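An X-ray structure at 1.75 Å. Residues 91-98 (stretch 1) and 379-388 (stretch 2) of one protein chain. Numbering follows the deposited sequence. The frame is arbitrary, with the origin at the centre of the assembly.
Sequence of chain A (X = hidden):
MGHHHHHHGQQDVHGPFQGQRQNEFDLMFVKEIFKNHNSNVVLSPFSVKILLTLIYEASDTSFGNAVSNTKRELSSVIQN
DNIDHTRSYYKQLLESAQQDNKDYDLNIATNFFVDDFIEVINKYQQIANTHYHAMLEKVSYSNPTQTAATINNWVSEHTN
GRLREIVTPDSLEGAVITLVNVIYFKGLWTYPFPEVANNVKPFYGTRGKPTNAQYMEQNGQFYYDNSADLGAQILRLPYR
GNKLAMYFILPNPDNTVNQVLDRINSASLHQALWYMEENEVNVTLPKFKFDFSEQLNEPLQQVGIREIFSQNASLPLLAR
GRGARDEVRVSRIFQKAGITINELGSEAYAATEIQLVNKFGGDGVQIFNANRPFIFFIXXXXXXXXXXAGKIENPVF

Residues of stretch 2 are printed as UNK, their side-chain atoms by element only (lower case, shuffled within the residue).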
# COMPACT_ATOMS: atom_id res chain seq x y z
N LYS A 91 12.02 -7.85 8.03
CA LYS A 91 11.37 -8.92 8.75
C LYS A 91 10.62 -8.35 9.97
O LYS A 91 9.50 -8.76 10.28
CB LYS A 91 12.41 -9.95 9.18
CG LYS A 91 11.84 -11.17 9.86
CD LYS A 91 12.97 -12.17 10.21
CE LYS A 91 12.65 -12.93 11.47
NZ LYS A 91 11.61 -13.97 11.23
N GLN A 92 11.25 -7.41 10.67
CA GLN A 92 10.66 -6.83 11.87
C GLN A 92 9.39 -6.07 11.49
O GLN A 92 8.36 -6.21 12.14
CB GLN A 92 11.62 -5.86 12.54
CG GLN A 92 10.94 -5.01 13.61
CD GLN A 92 11.88 -4.09 14.38
OE1 GLN A 92 11.48 -3.44 15.35
NE2 GLN A 92 13.14 -4.04 13.96
N LEU A 93 9.48 -5.25 10.44
CA LEU A 93 8.32 -4.46 9.99
C LEU A 93 7.18 -5.35 9.47
O LEU A 93 6.02 -5.05 9.72
CB LEU A 93 8.73 -3.47 8.89
CG LEU A 93 9.23 -2.09 9.34
CD1 LEU A 93 10.41 -2.19 10.31
CD2 LEU A 93 9.65 -1.29 8.13
N LEU A 94 7.50 -6.43 8.76
CA LEU A 94 6.46 -7.35 8.27
C LEU A 94 5.76 -7.99 9.45
O LEU A 94 4.54 -8.13 9.46
CB LEU A 94 7.06 -8.48 7.41
CG LEU A 94 7.21 -8.14 5.95
CD1 LEU A 94 8.11 -9.16 5.28
CD2 LEU A 94 5.81 -8.08 5.27
N GLU A 95 6.53 -8.40 10.44
CA GLU A 95 5.96 -9.10 11.58
C GLU A 95 5.18 -8.16 12.51
O GLU A 95 4.20 -8.57 13.13
CB GLU A 95 7.07 -9.89 12.32
CG GLU A 95 7.57 -11.06 11.45
CD GLU A 95 8.68 -11.88 12.09
OE1 GLU A 95 9.25 -11.46 13.12
OE2 GLU A 95 9.00 -12.96 11.52
N SER A 96 5.59 -6.90 12.59
CA SER A 96 4.87 -5.94 13.41
C SER A 96 3.51 -5.68 12.77
O SER A 96 2.49 -5.56 13.45
CB SER A 96 5.62 -4.61 13.51
OG SER A 96 4.85 -3.61 14.19
N ALA A 97 3.50 -5.57 11.44
CA ALA A 97 2.25 -5.25 10.73
C ALA A 97 1.28 -6.41 10.72
O ALA A 97 0.07 -6.22 10.92
CB ALA A 97 2.54 -4.83 9.29
N GLN A 98 1.79 -7.61 10.47
CA GLN A 98 0.95 -8.76 10.22
C GLN A 98 0.74 -9.57 11.48
O GLN A 98 0.13 -10.64 11.43
CB GLN A 98 1.58 -9.71 9.21
CG GLN A 98 1.72 -9.19 7.82
CD GLN A 98 2.34 -10.24 6.94
OE1 GLN A 98 1.64 -10.92 6.19
NE2 GLN A 98 3.64 -10.42 7.05
N UNK A 379 -0.99 3.47 8.59
CA UNK A 379 0.40 3.33 9.05
C UNK A 379 0.47 2.46 10.30
O UNK A 379 -0.45 2.45 11.10
c UNK A 379 2.33 6.41 10.43
c UNK A 379 2.00 4.94 10.33
c UNK A 379 0.93 4.74 9.31
o UNK A 379 2.25 6.98 11.53
o UNK A 379 2.63 7.00 9.37
N UNK A 380 1.56 1.71 10.41
CA UNK A 380 1.98 1.05 11.65
C UNK A 380 2.60 2.14 12.52
O UNK A 380 3.65 2.66 12.21
o UNK A 380 3.95 -1.96 12.41
c UNK A 380 2.99 -0.06 11.31
c UNK A 380 3.51 -0.79 12.55
o UNK A 380 3.47 -0.22 13.66
N UNK A 381 1.90 2.55 13.58
CA UNK A 381 2.32 3.72 14.35
C UNK A 381 3.47 3.40 15.29
O UNK A 381 3.96 4.30 15.96
c UNK A 381 0.01 4.69 14.22
c UNK A 381 1.16 4.28 15.13
o UNK A 381 -1.01 6.76 14.63
o UNK A 381 -1.66 5.02 15.84
c UNK A 381 -0.97 5.55 14.94
N UNK A 382 3.86 2.14 15.37
CA UNK A 382 5.01 1.78 16.22
C UNK A 382 6.32 1.92 15.46
O UNK A 382 7.38 2.15 16.07
c UNK A 382 4.94 0.36 16.83
o UNK A 382 5.12 -0.62 15.81
c UNK A 382 3.63 0.13 17.58
N UNK A 383 6.25 1.82 14.13
CA UNK A 383 7.45 1.81 13.31
C UNK A 383 7.46 2.78 12.14
O UNK A 383 8.50 2.94 11.49
c UNK A 383 8.00 -2.04 13.38
c UNK A 383 8.07 -0.61 13.90
c UNK A 383 9.43 -0.31 14.46
c UNK A 383 7.70 0.39 12.79
N UNK A 384 6.30 3.37 11.84
CA UNK A 384 6.19 4.34 10.77
C UNK A 384 5.81 3.78 9.40
O UNK A 384 5.73 4.52 8.43
N UNK A 385 5.57 2.48 9.34
CA UNK A 385 5.40 1.79 8.07
C UNK A 385 4.16 2.27 7.32
O UNK A 385 3.07 2.30 7.91
c UNK A 385 5.49 -0.55 7.03
o UNK A 385 6.20 -0.12 9.34
c UNK A 385 5.25 0.28 8.33
N UNK A 386 4.31 2.61 6.04
CA UNK A 386 3.18 3.06 5.22
C UNK A 386 2.57 1.85 4.51
O UNK A 386 2.97 1.49 3.40
c UNK A 386 3.64 4.12 4.21
c UNK A 386 2.51 5.08 3.73
c UNK A 386 1.73 7.39 2.45
s UNK A 386 3.06 6.18 2.41
N UNK A 387 1.62 1.19 5.18
CA UNK A 387 1.10 -0.09 4.74
C UNK A 387 0.08 0.05 3.60
O UNK A 387 0.04 -0.79 2.70
c UNK A 387 0.47 -0.82 5.92
c UNK A 387 2.34 -2.37 6.44
c UNK A 387 1.51 -1.19 6.99
c UNK A 387 0.77 -1.57 8.27
N UNK A 388 -0.75 1.09 3.66
CA UNK A 388 -1.68 1.43 2.55
C UNK A 388 -1.53 2.90 2.23
O UNK A 388 -1.29 3.70 3.15
c UNK A 388 -3.59 -0.21 3.01
c UNK A 388 -4.46 -2.86 3.14
c UNK A 388 -4.38 -0.75 1.99
c UNK A 388 -3.69 -2.33 4.17
c UNK A 388 -3.26 -1.01 4.11
c UNK A 388 -3.15 1.23 2.95
c UNK A 388 -4.81 -2.06 2.06
O HOH W 1 5.14 -2.42 10.03

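Position 379 has three side-chain carbons in a line, the third carrying two oxygens. It lies out of reach of the helix 91-98. This is Glu379.

Position 380 has two carbons, the second carrying two oxygens. One oxygen lies 2.6 Å from Ser96 OG, and the CA-to-CB bond points toward the helix. The short carboxylate makes it Asp380. Ser96 OG donates a hydrogen bond to Asp380 OD2.

Position 381 again has three carbons ending in two oxygens. It makes no contact with the helix. It is Glu381.

Position 382 has a CB that carries one oxygen and one carbon. The oxygen lies 3.4 Å from Ser96 OG. The branch identifies Thr382. Its backbone N and its OG1 both donate to Asp380 OD1, at 2.9 Å and 2.7 Å. These two bonds hold the carboxylate in place, with OD2 left to meet the helix.

Position 383 has four carbons, forked at the second. The fork packs against Leu93, Ser96 and the end of Gln92. This is Leu383. Its CD1 lies 3.5 Å from Ser96 CB and 3.9 Å from Leu93 CD1, and its CD2 lies 3.8 Å from Gln92 OE1. It has more area covered by the helix than any other residue of this stretch.

Position 384 has no side-chain atoms, so it is Gly384. Phi is 92° and psi 2°. A CB here would jam against the carbonyl O of Leu383. Gly384 N donates to Asp380 O at 2.8 Å and helps close the turn.

Position 385 has a CB bearing one oxygen and one carbon. The oxygen is 3.6 Å from Leu93 CG. This is Thr385. Its carbonyl O accepts a hydrogen bond from Asp380 N at 3.0 Å.

Position 386 is an unbranched chain of two carbons, a sulfur and a carbon. It does not reach the helix. It is Met386.

Position 387 has four carbons, forked at the second. One terminal carbon lies 3.8 Å from Ala97 CB. This is Leu387, and that carbon is CD2.

Position 388 has one carbon and then a ring of six carbons. It is Phe388, out of reach of the helix.

The contact joins a helix to a turn. Leu93 with Leu383 and Ala97 with Leu387 form its apolar pairs. Between them, Asp380 accepts from Ser96. Water 1 donates to Leu93 O at 2.8 Å and Asp380 OD2 at 2.7 Å, and accepts from Thr385 OG1 at 2.6 Å. It thus bridges the helix backbone to the turn.

Stretch 2, residues 379-388: EDETLGTMLF
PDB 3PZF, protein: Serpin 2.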